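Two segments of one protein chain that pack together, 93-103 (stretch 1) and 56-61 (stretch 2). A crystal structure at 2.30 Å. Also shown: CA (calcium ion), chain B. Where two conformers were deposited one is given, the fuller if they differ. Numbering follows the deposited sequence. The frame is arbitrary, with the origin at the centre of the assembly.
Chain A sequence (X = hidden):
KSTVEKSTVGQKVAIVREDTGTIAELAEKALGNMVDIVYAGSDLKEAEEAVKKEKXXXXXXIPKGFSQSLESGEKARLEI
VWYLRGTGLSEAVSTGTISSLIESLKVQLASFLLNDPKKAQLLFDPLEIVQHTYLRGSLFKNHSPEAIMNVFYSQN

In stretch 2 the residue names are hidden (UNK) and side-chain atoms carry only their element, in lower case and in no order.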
# COMPACT_ATOMS: atom_id res chain seq x y z
N VAL A 93 -9.27 9.43 2.83
CA VAL A 93 -8.31 9.32 3.94
C VAL A 93 -8.36 7.95 4.58
O VAL A 93 -7.30 7.35 4.88
CB VAL A 93 -8.52 10.42 4.98
CG1 VAL A 93 -7.81 10.09 6.31
CG2 VAL A 93 -8.06 11.77 4.36
N SER A 94 -9.57 7.41 4.76
CA SER A 94 -9.72 6.01 5.24
C SER A 94 -9.15 4.99 4.30
O SER A 94 -8.51 4.01 4.71
CB SER A 94 -11.19 5.62 5.45
OG SER A 94 -11.78 6.34 6.52
N THR A 95 -9.46 5.16 3.03
CA THR A 95 -8.94 4.24 2.02
C THR A 95 -7.43 4.15 2.01
O THR A 95 -6.87 3.08 2.11
CB THR A 95 -9.41 4.64 0.63
OG1 THR A 95 -10.83 4.54 0.59
CG2 THR A 95 -8.94 3.65 -0.37
N GLY A 96 -6.78 5.29 1.87
CA GLY A 96 -5.33 5.39 1.91
C GLY A 96 -4.73 4.92 3.22
O GLY A 96 -3.72 4.24 3.25
N THR A 97 -5.34 5.30 4.32
CA THR A 97 -4.83 4.91 5.66
C THR A 97 -4.90 3.44 5.92
O THR A 97 -3.96 2.88 6.40
CB THR A 97 -5.55 5.65 6.83
OG1 THR A 97 -5.46 7.04 6.59
CG2 THR A 97 -4.88 5.43 8.11
N ILE A 98 -6.01 2.81 5.60
CA ILE A 98 -6.19 1.35 5.81
C ILE A 98 -5.28 0.56 4.85
O ILE A 98 -4.70 -0.47 5.20
CB ILE A 98 -7.72 0.96 5.76
CG1 ILE A 98 -8.37 1.48 7.05
CG2 ILE A 98 -7.97 -0.50 5.60
CD1 ILE A 98 -9.86 1.77 6.92
N SER A 99 -5.10 1.09 3.66
CA SER A 99 -4.22 0.43 2.72
C SER A 99 -2.80 0.38 3.25
O SER A 99 -2.08 -0.57 3.11
CB SER A 99 -4.15 1.18 1.40
OG SER A 99 -5.38 1.11 0.80
N SER A 100 -2.40 1.51 3.75
CA SER A 100 -1.13 1.69 4.44
C SER A 100 -0.98 0.70 5.58
O SER A 100 0.09 0.13 5.83
CB SER A 100 -1.10 3.11 4.95
OG SER A 100 0.10 3.36 5.54
N LEU A 101 -2.08 0.46 6.27
CA LEU A 101 -2.06 -0.49 7.41
C LEU A 101 -1.90 -1.94 6.94
O LEU A 101 -1.25 -2.72 7.59
CB LEU A 101 -3.32 -0.34 8.31
CG LEU A 101 -3.51 1.06 8.92
CD1 LEU A 101 -4.80 1.12 9.73
CD2 LEU A 101 -2.32 1.49 9.75
N ILE A 102 -2.49 -2.30 5.81
CA ILE A 102 -2.35 -3.63 5.27
C ILE A 102 -0.86 -3.88 4.87
O ILE A 102 -0.31 -4.99 5.02
CB ILE A 102 -3.29 -3.85 4.04
CG1 ILE A 102 -4.77 -3.79 4.46
CG2 ILE A 102 -2.97 -5.14 3.35
CD1 ILE A 102 -4.98 -4.26 5.85
N GLU A 103 -0.22 -2.84 4.35
CA GLU A 103 1.23 -2.96 3.97
C GLU A 103 1.98 -3.25 5.21
O GLU A 103 2.85 -4.12 5.28
CB GLU A 103 1.76 -1.69 3.31
CG GLU A 103 1.22 -1.44 1.95
CD GLU A 103 1.62 -2.51 0.96
OE1 GLU A 103 2.54 -3.31 1.25
OE2 GLU A 103 1.01 -2.57 -0.12
N UNK A 56 -18.32 3.18 10.50
CA UNK A 56 -16.92 2.85 10.18
C UNK A 56 -16.77 2.50 8.71
O UNK A 56 -17.74 2.11 8.07
c UNK A 56 -16.44 1.71 11.02
N UNK A 57 -15.57 2.71 8.14
CA UNK A 57 -15.32 2.49 6.72
C UNK A 57 -15.05 1.03 6.26
O UNK A 57 -15.22 0.75 5.10
c UNK A 57 -14.06 3.35 6.42
c UNK A 57 -14.39 3.23 8.85
c UNK A 57 -13.30 3.32 7.79
N UNK A 58 -14.60 0.11 7.11
CA UNK A 58 -14.16 -1.20 6.60
C UNK A 58 -14.32 -2.28 7.59
O UNK A 58 -14.18 -2.06 8.79
c UNK A 58 -12.69 -1.12 6.18
N UNK A 59 -14.57 -3.49 7.06
CA UNK A 59 -14.37 -4.77 7.76
C UNK A 59 -13.22 -5.48 7.08
O UNK A 59 -13.22 -5.59 5.90
c UNK A 59 -15.39 -7.00 8.45
c UNK A 59 -15.62 -5.72 7.66
c UNK A 59 -16.90 -5.00 8.10
c UNK A 59 -18.17 -5.80 7.88
N UNK A 60 -12.25 -5.94 7.86
CA UNK A 60 -11.16 -6.82 7.40
C UNK A 60 -11.45 -8.27 7.80
O UNK A 60 -11.76 -8.54 8.93
c UNK A 60 -8.73 -7.26 7.65
c UNK A 60 -8.33 -4.12 7.95
c UNK A 60 -9.48 -4.93 7.29
c UNK A 60 -9.80 -6.31 7.95
N UNK A 61 -11.53 -9.16 6.84
CA UNK A 61 -11.84 -10.55 7.13
C UNK A 61 -10.61 -11.40 6.93
O UNK A 61 -9.97 -11.39 5.85
c UNK A 61 -13.37 -12.60 6.71
c UNK A 61 -13.06 -11.13 6.29
c UNK A 61 -14.29 -10.20 6.42
CA CA B . -5.76 0.91 -1.72
O HOH W 1 -4.77 -1.08 -0.93
O HOH W 2 -8.17 0.23 -1.53
O HOH W 3 -3.73 1.28 -2.90
O HOH W 4 -5.04 3.05 -1.14

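Position 56 carries a single side-chain carbon and no more. Its CA-to-CB bond points sideways to the helix of stretch 1, and CB stays 7.8 Å from CD1 of Ile98, so it takes no part in the contact. One carbon on CA is alanine: Ala56, a buried lead-in to the strand.

Position 57 has three side-chain carbons, and they close a ring onto its own backbone N. Its CA-to-CB bond points toward the helix, with one ring carbon 3.6 Å from OG of Ser94 and 3.9 Å from CD1 of Ile98. A three-carbon ring ending on the backbone nitrogen is proline, and the carbon that makes both approaches is CG of Pro57. CG offers the hydroxyl no hydrogen bond; Ser94 OG is hydrogen-bonded elsewhere in the structure and meets the ring only by packing. Here the two backbones come closest, with CA of Ser94 6.8 Å from CA of Pro57.

Position 58, where the strand begins, again shows one side-chain carbon, but this one points toward the helix and sits 4.1 Å from CD1 of Ile98. It is Ala58. Its methyl and the preceding proline ring meet the same isoleucine tip, so one long side chain from the helix serves two short partners on the other stretch.

At position 59 there are four carbons, forked at the first, with one arm two carbons long. None comes within reach of the helix. The beta-branched four-carbon pattern is isoleucine, and Ile59, buried yet out of reach of stretch 1, belongs to the other face of the strand.

Position 60 repeats the same four-carbon fork, but its CA-to-CB bond points toward the helix. The end of its longer arm lies 4.0 Å from CD1 of Ile102 and 4.3 Å from CG2 of Ile98. This is Ile60, and the arm's end is CD1, placed by chi angles of m and t so that it meets two isoleucines one helical turn apart.

Position 61 has three carbons, one carrying the other two. That short fork is valine: Val61, out of reach of the helix as Ile59 is.

The contact works by matching two periodicities. The helix offers Ser94, Ile98 and Ile102 at intervals of four, while the strand offers alternate residues, Ala58 and Ile60, with Pro57 just ahead of them. The elements run nearly parallel, 20° apart, so the pairs keep in step: the CA-CA distance is 6.8 Å for Ser94 and Pro57, 8.4 Å for Ile98 and Ala58, and 9.6 Å for Ile102 and Ile60. From Ala58 to Ile60 the spacing and the side chain both increase; Pro57, at the narrowest point, packs with its ring. No hydrogen bond crosses, and only 210 Å² is buried. The packing face is aliphatic carbon and one small hydroxyl. Ser99, out of reach of the strand, binds the calcium ion CA through OG at 2.6 Å.

Stretch 2 56-61: APAIIV
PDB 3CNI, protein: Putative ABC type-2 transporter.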